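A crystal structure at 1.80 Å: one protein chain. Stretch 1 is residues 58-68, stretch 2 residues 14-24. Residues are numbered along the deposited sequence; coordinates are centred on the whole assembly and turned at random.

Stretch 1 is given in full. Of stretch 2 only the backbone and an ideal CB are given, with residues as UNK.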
# COMPACT_ATOMS: atom_id res chain seq x y z
N GLU B 58 13.68 10.37 -13.36
CA GLU B 58 14.82 9.54 -12.99
C GLU B 58 14.39 8.09 -12.81
O GLU B 58 15.10 7.16 -13.21
CB GLU B 58 15.49 10.06 -11.72
CG GLU B 58 16.72 9.26 -11.32
CD GLU B 58 17.45 9.84 -10.12
OE1 GLU B 58 18.34 9.14 -9.58
OE2 GLU B 58 17.15 10.98 -9.72
N TRP B 59 13.22 7.90 -12.21
CA TRP B 59 12.65 6.57 -12.05
C TRP B 59 12.44 5.90 -13.41
O TRP B 59 12.75 4.72 -13.57
CB TRP B 59 11.33 6.66 -11.26
CG TRP B 59 10.48 5.42 -11.22
CD1 TRP B 59 9.13 5.37 -11.42
CD2 TRP B 59 10.89 4.08 -10.94
NE1 TRP B 59 8.68 4.08 -11.28
CE2 TRP B 59 9.74 3.27 -10.98
CE3 TRP B 59 12.12 3.48 -10.65
CZ2 TRP B 59 9.79 1.89 -10.76
CZ3 TRP B 59 12.17 2.12 -10.43
CH2 TRP B 59 11.01 1.34 -10.48
N ASP B 60 11.96 6.65 -14.39
CA ASP B 60 11.83 6.12 -15.75
C ASP B 60 13.19 5.68 -16.30
O ASP B 60 13.30 4.66 -16.98
CB ASP B 60 11.19 7.15 -16.68
CG ASP B 60 9.67 7.07 -16.71
OD1 ASP B 60 9.12 5.95 -16.61
OD2 ASP B 60 9.01 8.13 -16.84
N THR B 61 14.23 6.45 -15.99
CA THR B 61 15.58 6.12 -16.45
C THR B 61 16.10 4.86 -15.78
O THR B 61 16.74 4.02 -16.41
CB THR B 61 16.55 7.29 -16.20
OG1 THR B 61 16.13 8.43 -16.96
CG2 THR B 61 17.97 6.92 -16.61
N MET B 62 15.81 4.72 -14.49
CA MET B 62 16.22 3.55 -13.73
C MET B 62 15.56 2.29 -14.28
O MET B 62 16.18 1.22 -14.35
CB MET B 62 15.88 3.73 -12.25
CG MET B 62 16.71 4.82 -11.58
SD MET B 62 16.07 5.32 -9.97
CE MET B 62 16.30 3.83 -9.02
N LEU B 63 14.29 2.40 -14.68
CA LEU B 63 13.58 1.28 -15.28
C LEU B 63 14.24 0.88 -16.60
O LEU B 63 14.39 -0.30 -16.89
CB LEU B 63 12.11 1.64 -15.50
CG LEU B 63 11.23 1.62 -14.26
CD1 LEU B 63 9.89 2.28 -14.56
CD2 LEU B 63 11.02 0.20 -13.74
N LYS B 64 14.62 1.88 -17.39
CA LYS B 64 15.35 1.62 -18.64
C LYS B 64 16.65 0.89 -18.38
O LYS B 64 16.98 -0.08 -19.06
CB LYS B 64 15.64 2.93 -19.37
CG LYS B 64 14.45 3.51 -20.12
CD LYS B 64 14.85 4.77 -20.88
CE LYS B 64 14.20 6.00 -20.28
NZ LYS B 64 14.76 7.26 -20.85
N GLU B 65 17.40 1.36 -17.38
CA GLU B 65 18.69 0.77 -17.06
C GLU B 65 18.53 -0.65 -16.54
O GLU B 65 19.38 -1.51 -16.79
CB GLU B 65 19.42 1.63 -16.02
CG GLU B 65 19.86 2.99 -16.56
CD GLU B 65 20.30 3.95 -15.47
OE1 GLU B 65 20.02 3.69 -14.28
OE2 GLU B 65 20.93 4.98 -15.81
N GLN B 66 17.43 -0.92 -15.84
CA GLN B 66 17.18 -2.26 -15.31
C GLN B 66 17.01 -3.25 -16.46
O GLN B 66 17.51 -4.37 -16.40
CB GLN B 66 15.95 -2.27 -14.40
CG GLN B 66 15.64 -3.65 -13.85
CD GLN B 66 14.46 -3.69 -12.92
OE1 GLN B 66 14.57 -4.12 -11.78
NE2 GLN B 66 13.31 -3.26 -13.41
N ARG B 67 16.30 -2.83 -17.51
CA ARG B 67 16.08 -3.70 -18.66
C ARG B 67 17.19 -3.54 -19.69
O ARG B 67 17.15 -4.16 -20.76
CB ARG B 67 14.71 -3.41 -19.30
CG ARG B 67 14.53 -1.99 -19.82
CD ARG B 67 13.16 -1.83 -20.47
NE ARG B 67 12.88 -0.45 -20.87
CZ ARG B 67 11.95 0.33 -20.32
NH1 ARG B 67 11.17 -0.10 -19.34
NH2 ARG B 67 11.80 1.57 -20.77
N ALA B 68 18.18 -2.72 -19.36
CA ALA B 68 19.35 -2.51 -20.22
C ALA B 68 18.94 -1.91 -21.56
O ALA B 68 18.91 -2.61 -22.57
CB ALA B 68 20.11 -3.82 -20.42
N UNK B 14 -2.91 0.62 -16.21
CA UNK B 14 -2.15 1.59 -16.99
C UNK B 14 -0.66 1.55 -16.64
O UNK B 14 0.19 1.44 -17.52
CB UNK B 14 -2.70 3.00 -16.76
N UNK B 15 -0.36 1.66 -15.35
CA UNK B 15 1.01 1.81 -14.87
C UNK B 15 1.92 0.66 -15.29
O UNK B 15 2.99 0.87 -15.87
CB UNK B 15 1.01 1.93 -13.34
N UNK B 16 1.50 -0.57 -15.03
CA UNK B 16 2.35 -1.71 -15.34
C UNK B 16 2.34 -2.04 -16.83
O UNK B 16 3.27 -2.67 -17.33
CB UNK B 16 1.90 -2.93 -14.53
N UNK B 17 1.32 -1.59 -17.56
CA UNK B 17 1.33 -1.73 -19.01
C UNK B 17 2.41 -0.84 -19.62
O UNK B 17 3.11 -1.24 -20.55
CB UNK B 17 -0.04 -1.38 -19.59
N UNK B 18 2.56 0.38 -19.09
CA UNK B 18 3.60 1.28 -19.59
C UNK B 18 4.98 0.66 -19.39
O UNK B 18 5.80 0.62 -20.31
CB UNK B 18 3.52 2.64 -18.89
N UNK B 19 5.24 0.17 -18.18
CA UNK B 19 6.53 -0.41 -17.86
C UNK B 19 6.80 -1.60 -18.77
O UNK B 19 7.86 -1.68 -19.39
CB UNK B 19 6.59 -0.83 -16.39
N UNK B 20 5.83 -2.50 -18.89
CA UNK B 20 6.00 -3.69 -19.73
C UNK B 20 6.11 -3.39 -21.22
O UNK B 20 6.60 -4.22 -21.98
CB UNK B 20 4.83 -4.65 -19.50
N UNK B 21 5.63 -2.22 -21.65
CA UNK B 21 5.74 -1.82 -23.05
C UNK B 21 6.88 -0.82 -23.26
O UNK B 21 6.98 -0.21 -24.32
CB UNK B 21 4.42 -1.22 -23.53
N UNK B 22 7.74 -0.68 -22.25
CA UNK B 22 8.90 0.21 -22.32
C UNK B 22 8.50 1.66 -22.56
O UNK B 22 9.16 2.38 -23.32
CB UNK B 22 9.85 -0.25 -23.43
N UNK B 23 7.43 2.09 -21.90
CA UNK B 23 6.94 3.46 -22.01
C UNK B 23 7.09 4.16 -20.66
O UNK B 23 7.16 3.50 -19.63
CB UNK B 23 5.48 3.48 -22.47
N UNK B 24 7.15 5.50 -20.66
CA UNK B 24 7.35 6.23 -19.41
C UNK B 24 6.11 6.30 -18.53
O UNK B 24 4.99 6.33 -19.05
CB UNK B 24 7.82 7.65 -19.72

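Position 14 is helical and its CB has nothing of stretch 1 within reach, so this contact sets no rule there; the residue is Trp14.

Position 15 is more telling. Its CB points sideways and touches nothing, but further along stretch 1 offers the indole N-H of Trp59, a donor in need of an acceptor. The ideal CB at 15 is about 8.2 Å from Trp59 NE1, so only a long side chain with an oxygen at its tip will do; glutamate and glutamine fall short, and tyrosine is the natural fit. The residue is Tyr15. With chi1 at t it reaches out, and Trp59 NE1 donates to Tyr15 OH at 3.0 Å with an angle of 155°. The two rings meet edge to edge, each presenting its polar atom near the plane of the other.

Positions 16, 17 and 18 are helical, with CB atoms out of reach, and many residues would serve; they are Tyr16, Arg17 and Gln18.

One turn after 15, position 19 comes back to the contact. Its ideal CB lies 4.9 Å from Leu63 CD1, and the methyls of Leu63 offer a greasy surface. Isoleucine, leucine, valine or methionine would be reasonable. Ile19 fills it, its CG1 4.0 Å from Leu63 CD1, an apolar contact with the side chain in the m, t rotamer.

Position 20 points away and asks for nothing from stretch 1; it is Asn20. Position 21 also points away, and it is the first residue after the helix to leave helical angles; with no neighbour in stretch 1, many side chains would serve. Glu21 forms a salt bridge with the side chain at 23.

At position 22 phi/psi is 60/40, a left-handed conformation favouring glycine, asparagine or aspartate. Its ideal CB is 3.8 Å from Arg67 NH2, so an oxygen-bearing side chain would sit well against the positive charge. Asn22 satisfies both demands: OD1 lies over one face of the Arg67 guanidinium, 3.1 Å from Arg67 CD. Asn22 OD1 is also 3.1 Å from Arg67 NE, but the angle is too poor for a hydrogen bond, leaving a polar packing contact.

Position 23 points away in an extended conformation, so a long polar chain is easily accommodated. Lys23 NZ donates to Glu21 OE1 at 2.8 Å. Its backbone does the work toward stretch 1: a water donates to Lys23 O at 2.6 Å and accepts from Arg67 NH1 at 3.1 Å.

Position 24 has its ideal CB only 3.2 Å from Asp60 OD2, a tight fit that favours a compact side chain; phi of -76° and psi of 148° permit proline. Pro24 packs against the carboxylate, CA 3.3 Å from Asp60 OD1 and CB 3.3 Å from Asp60 OD2.

Stretch 2 14-24: WYYRQINENKP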
# COMPACT_ATOMS: atom_id res chain seq x y z
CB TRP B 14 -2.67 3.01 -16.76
CG TRP B 14 -1.78 4.04 -17.39
CD1 TRP B 14 -1.74 4.39 -18.70
CD2 TRP B 14 -0.78 4.84 -16.73
NE1 TRP B 14 -0.77 5.35 -18.91
CE2 TRP B 14 -0.18 5.64 -17.71
CE3 TRP B 14 -0.34 4.94 -15.41
CZ2 TRP B 14 0.84 6.54 -17.42
CZ3 TRP B 14 0.68 5.84 -15.11
CH2 TRP B 14 1.26 6.62 -16.12
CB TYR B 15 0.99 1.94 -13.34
CG TYR B 15 2.35 2.13 -12.72
CD1 TYR B 15 2.89 3.39 -12.54
CD2 TYR B 15 3.09 1.03 -12.30
CE1 TYR B 15 4.15 3.56 -11.98
CE2 TYR B 15 4.33 1.19 -11.73
CZ TYR B 15 4.86 2.45 -11.57
OH TYR B 15 6.10 2.60 -11.00
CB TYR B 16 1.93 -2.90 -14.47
CG TYR B 16 2.19 -2.61 -13.00
CD1 TYR B 16 3.46 -2.73 -12.46
CD2 TYR B 16 1.17 -2.17 -12.18
CE1 TYR B 16 3.70 -2.44 -11.13
CE2 TYR B 16 1.40 -1.87 -10.85
CZ TYR B 16 2.66 -2.01 -10.33
OH TYR B 16 2.88 -1.71 -9.00
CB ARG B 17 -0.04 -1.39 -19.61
CG ARG B 17 -0.17 -1.71 -21.09
CD ARG B 17 -1.33 -0.96 -21.75
NE ARG B 17 -2.48 -0.84 -20.85
CZ ARG B 17 -3.16 0.29 -20.63
NH1 ARG B 17 -2.82 1.42 -21.23
NH2 ARG B 17 -4.19 0.28 -19.79
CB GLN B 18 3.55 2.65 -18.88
CG GLN B 18 2.23 3.40 -18.98
CD GLN B 18 1.55 3.27 -20.33
OE1 GLN B 18 0.53 2.59 -20.47
NE2 GLN B 18 2.12 3.91 -21.34
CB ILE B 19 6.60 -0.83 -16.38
CG1 ILE B 19 6.45 0.42 -15.50
CG2 ILE B 19 7.92 -1.55 -16.09
CD1 ILE B 19 6.44 0.15 -14.01
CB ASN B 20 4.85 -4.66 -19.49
CG ASN B 20 4.96 -5.39 -18.16
OD1 ASN B 20 6.06 -5.61 -17.65
ND2 ASN B 20 3.83 -5.77 -17.60
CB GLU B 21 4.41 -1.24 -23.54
CG GLU B 21 3.29 -2.27 -23.56
CD GLU B 21 2.00 -1.73 -24.14
OE1 GLU B 21 1.91 -0.51 -24.39
OE2 GLU B 21 1.06 -2.53 -24.34
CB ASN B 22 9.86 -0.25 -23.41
CG ASN B 22 10.33 -1.67 -23.20
OD1 ASN B 22 10.51 -2.11 -22.07
ND2 ASN B 22 10.52 -2.40 -24.29
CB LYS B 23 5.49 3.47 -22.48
CG LYS B 23 5.32 3.02 -23.92
CD LYS B 23 3.87 2.74 -24.25
CE LYS B 23 3.71 2.31 -25.70
NZ LYS B 23 2.35 1.75 -25.96
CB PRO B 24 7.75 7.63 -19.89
CG PRO B 24 7.10 7.76 -21.22
CD PRO B 24 7.13 6.39 -21.83
O HOH W 1 9.25 2.22 -18.72
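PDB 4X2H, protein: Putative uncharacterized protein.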